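Local coordinates for protein putative SAM-dependent O-methyltranferase (Podospora anserina, PDB 4YMH) that probably transfers a methyl group from S-adenosylmethionine to a hydroxyl oxygen of an acceptor, and binds the product S-adenosyl-L-homocysteine, at residues Lys102-Ser107 against Val120-Gly125. Residues are numbered along the deposited sequence; the frame is centred on the assembly and turned at random.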
ATOM      1  N   LYS A 102      -8.830   8.903  29.763  1.00 44.01           N
ATOM      2  CA  LYS A 102      -8.273  10.147  29.246  1.00 42.60           C
ATOM      3  C   LYS A 102      -8.524  10.315  27.736  1.00 38.04           C
ATOM      4  O   LYS A 102      -9.001  11.376  27.278  1.00 37.48           O
ATOM      5  CB  LYS A 102      -6.780  10.191  29.564  1.00 45.27           C
ATOM      6  CG  LYS A 102      -5.971  11.237  28.833  1.00 51.79           C
ATOM      7  CD  LYS A 102      -4.504  11.169  29.255  1.00 60.02           C
ATOM      8  CE  LYS A 102      -3.932   9.766  29.041  1.00 64.15           C
ATOM      9  NZ  LYS A 102      -2.500   9.649  29.464  1.00 67.72           N
ATOM     10  N   MET A 103      -8.246   9.266  26.968  1.00 33.50           N
ATOM     11  CA  MET A 103      -8.376   9.359  25.507  1.00 35.42           C
ATOM     12  C   MET A 103      -9.834   9.284  25.064  1.00 35.53           C
ATOM     13  O   MET A 103     -10.202   9.873  24.062  1.00 31.91           O
ATOM     14  CB  MET A 103      -7.554   8.274  24.802  1.00 35.87           C
ATOM     15  CG  MET A 103      -6.048   8.388  25.045  1.00 38.88           C
ATOM     16  SD  MET A 103      -5.432  10.085  25.274  1.00 39.81           S
ATOM     17  CE  MET A 103      -5.681  10.800  23.636  1.00 36.14           C
ATOM     18  N   ILE A 104     -10.660   8.576  25.826  1.00 37.78           N
ATOM     19  CA  ILE A 104     -12.096   8.544  25.578  1.00 34.10           C
ATOM     20  C   ILE A 104     -12.715   9.946  25.739  1.00 33.51           C
ATOM     21  O   ILE A 104     -13.466  10.401  24.875  1.00 33.44           O
ATOM     22  CB  ILE A 104     -12.791   7.547  26.533  1.00 36.71           C
ATOM     23  CG1 ILE A 104     -12.498   6.104  26.098  1.00 35.14           C
ATOM     24  CG2 ILE A 104     -14.301   7.805  26.589  1.00 39.61           C
ATOM     25  CD1 ILE A 104     -12.807   5.083  27.163  1.00 37.18           C
ATOM     26  N   ALA A 105     -12.378  10.625  26.832  1.00 33.56           N
ATOM     27  CA  ALA A 105     -12.842  11.995  27.049  1.00 38.48           C
ATOM     28  C   ALA A 105     -12.376  12.909  25.912  1.00 38.07           C
ATOM     29  O   ALA A 105     -13.187  13.656  25.318  1.00 36.39           O
ATOM     30  CB  ALA A 105     -12.356  12.519  28.386  1.00 37.52           C
ATOM     31  N   ALA A 106     -11.077  12.833  25.607  1.00 34.77           N
ATOM     32  CA  ALA A 106     -10.510  13.600  24.494  1.00 36.22           C
ATOM     33  C   ALA A 106     -11.261  13.382  23.170  1.00 33.86           C
ATOM     34  O   ALA A 106     -11.603  14.335  22.466  1.00 34.60           O
ATOM     35  CB  ALA A 106      -9.030  13.247  24.310  1.00 32.88           C
ATOM     36  N   SER A 107     -11.494  12.120  22.834  1.00 31.36           N
ATOM     37  CA  SER A 107     -12.119  11.755  21.577  1.00 29.33           C
ATOM     38  C   SER A 107     -13.573  12.170  21.485  1.00 33.18           C
ATOM     39  O   SER A 107     -13.995  12.669  20.443  1.00 31.55           O
ATOM     40  CB  SER A 107     -12.008  10.250  21.348  1.00 31.19           C
ATOM     41  OG  SER A 107     -10.673   9.906  21.050  1.00 31.37           O
ATOM     42  N   VAL A 120     -20.603   7.817  13.878  1.00 33.37           N
ATOM     43  CA  VAL A 120     -19.356   7.505  14.583  1.00 32.41           C
ATOM     44  C   VAL A 120     -19.676   7.070  16.004  1.00 32.95           C
ATOM     45  O   VAL A 120     -20.287   7.803  16.746  1.00 32.89           O
ATOM     46  CB  VAL A 120     -18.394   8.699  14.625  1.00 36.28           C
ATOM     47  CG1 VAL A 120     -17.169   8.364  15.452  1.00 35.89           C
ATOM     48  CG2 VAL A 120     -18.008   9.112  13.211  1.00 37.12           C
ATOM     49  N   LYS A 121     -19.266   5.867  16.368  1.00 32.26           N
ATOM     50  CA  LYS A 121     -19.662   5.254  17.619  1.00 35.59           C
ATOM     51  C   LYS A 121     -18.421   4.813  18.388  1.00 31.64           C
ATOM     52  O   LYS A 121     -17.709   3.919  17.949  1.00 28.76           O
ATOM     53  CB  LYS A 121     -20.583   4.064  17.346  1.00 40.83           C
ATOM     54  CG  LYS A 121     -21.184   3.417  18.582  1.00 50.29           C
ATOM     55  CD  LYS A 121     -22.053   2.233  18.184  1.00 57.98           C
ATOM     56  CE  LYS A 121     -22.742   1.609  19.387  1.00 66.20           C
ATOM     57  NZ  LYS A 121     -23.618   0.473  18.984  1.00 71.46           N
ATOM     58  N   LEU A 122     -18.153   5.465  19.517  1.00 33.13           N
ATOM     59  CA  LEU A 122     -17.020   5.087  20.356  1.00 35.27           C
ATOM     60  C   LEU A 122     -17.471   4.137  21.453  1.00 34.20           C
ATOM     61  O   LEU A 122     -18.395   4.431  22.208  1.00 35.20           O
ATOM     62  CB  LEU A 122     -16.356   6.318  20.970  1.00 37.67           C
ATOM     63  CG  LEU A 122     -15.195   6.079  21.938  1.00 42.51           C
ATOM     64  CD1 LEU A 122     -14.079   5.299  21.278  1.00 43.07           C
ATOM     65  CD2 LEU A 122     -14.672   7.405  22.463  1.00 46.78           C
ATOM     66  N   ILE A 123     -16.817   2.985  21.523  1.00 31.91           N
ATOM     67  CA  ILE A 123     -17.135   1.988  22.523  1.00 34.83           C
ATOM     68  C   ILE A 123     -15.978   1.859  23.502  1.00 33.47           C
ATOM     69  O   ILE A 123     -14.825   1.571  23.123  1.00 29.12           O
ATOM     70  CB  ILE A 123     -17.456   0.627  21.869  1.00 37.75           C
ATOM     71  CG1 ILE A 123     -18.659   0.789  20.927  1.00 39.95           C
ATOM     72  CG2 ILE A 123     -17.722  -0.436  22.932  1.00 35.36           C
ATOM     73  CD1 ILE A 123     -19.080  -0.476  20.236  1.00 39.36           C
ATOM     74  N   GLU A 124     -16.297   2.072  24.764  1.00 34.92           N
ATOM     75  CA  GLU A 124     -15.303   2.108  25.781  1.00 38.87           C
ATOM     76  C   GLU A 124     -15.081   0.747  26.408  1.00 38.96           C
ATOM     77  O   GLU A 124     -15.991  -0.021  26.574  1.00 40.06           O
ATOM     78  CB  GLU A 124     -15.714   3.127  26.810  1.00 46.21           C
ATOM     79  CG  GLU A 124     -17.159   2.986  27.210  1.00 60.92           C
ATOM     80  CD  GLU A 124     -18.178   3.642  26.277  1.00 74.38           C
ATOM     81  OE1 GLU A 124     -18.384   4.864  26.420  1.00 77.85           O
ATOM     82  OE2 GLU A 124     -18.835   2.931  25.475  1.00 80.67           O
ATOM     83  N   GLY A 125     -13.848   0.468  26.756  1.00 34.69           N
ATOM     84  CA  GLY A 125     -13.521  -0.741  27.482  1.00 35.52           C
ATOM     85  C   GLY A 125     -12.403  -1.499  26.803  1.00 34.11           C
ATOM     86  O   GLY A 125     -12.059  -1.204  25.650  1.00 32.47           O
TER
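Ile-104 forks at CB against two residues of the neighbouring strand, Leu-122 and Glu-124. CG1 stands anti to the carbonyl carbon (chi1 -74°) and the branch is extended beyond it (chi2 164°), which lands CD1 on Glu-124, the last residue of the strand. The CG2 methyl, anti to the backbone N, passes alongside Leu-122 with CD2 of that leucine 4.2 Å away, an apolar contact in which the two chains run at a slant to each other. On the other branch, CD1 ends 3.5 Å from Glu-124 CB and 4.1 Å from Glu-124 CA; the two side chains cross at about a right angle. Ile-104 also touches Glu-98, a residue that binds the cofactor.

Helix 101-114 and strand 120-124 are the second and third elements of a beta-alpha-beta unit that starts at strand 93-98, part of the Rossmann-like fold of class I methyltransferases. The axes of helix segment 102-107 and strand 120-124 run nearly antiparallel (163°), with a closest approach of 10.1 Å, as expected of a helix returning the chain to a parallel neighbouring strand. Strand 120-124 is an edge strand of the sheet within this chain.

Leu-122 CD2 is shared: besides the isoleucine methyl it meets the helix backbone at Ile-104 O, 4.0 Å away, and the CB of Ser-107 at 4.1 Å. No hydrogen bond crosses between 102-107 and 120-125. Polar linkage comes instead from the next helix residue, Arg-108, whose NH2 makes a salt bridge to Glu-124 OE1, folded back by a bend at chi2, and a hydrogen bond to Leu-122 O. The contact borders the cofactor pocket, where Met-103 and Gly-125 both touch the bound S-adenosyl-L-homocysteine.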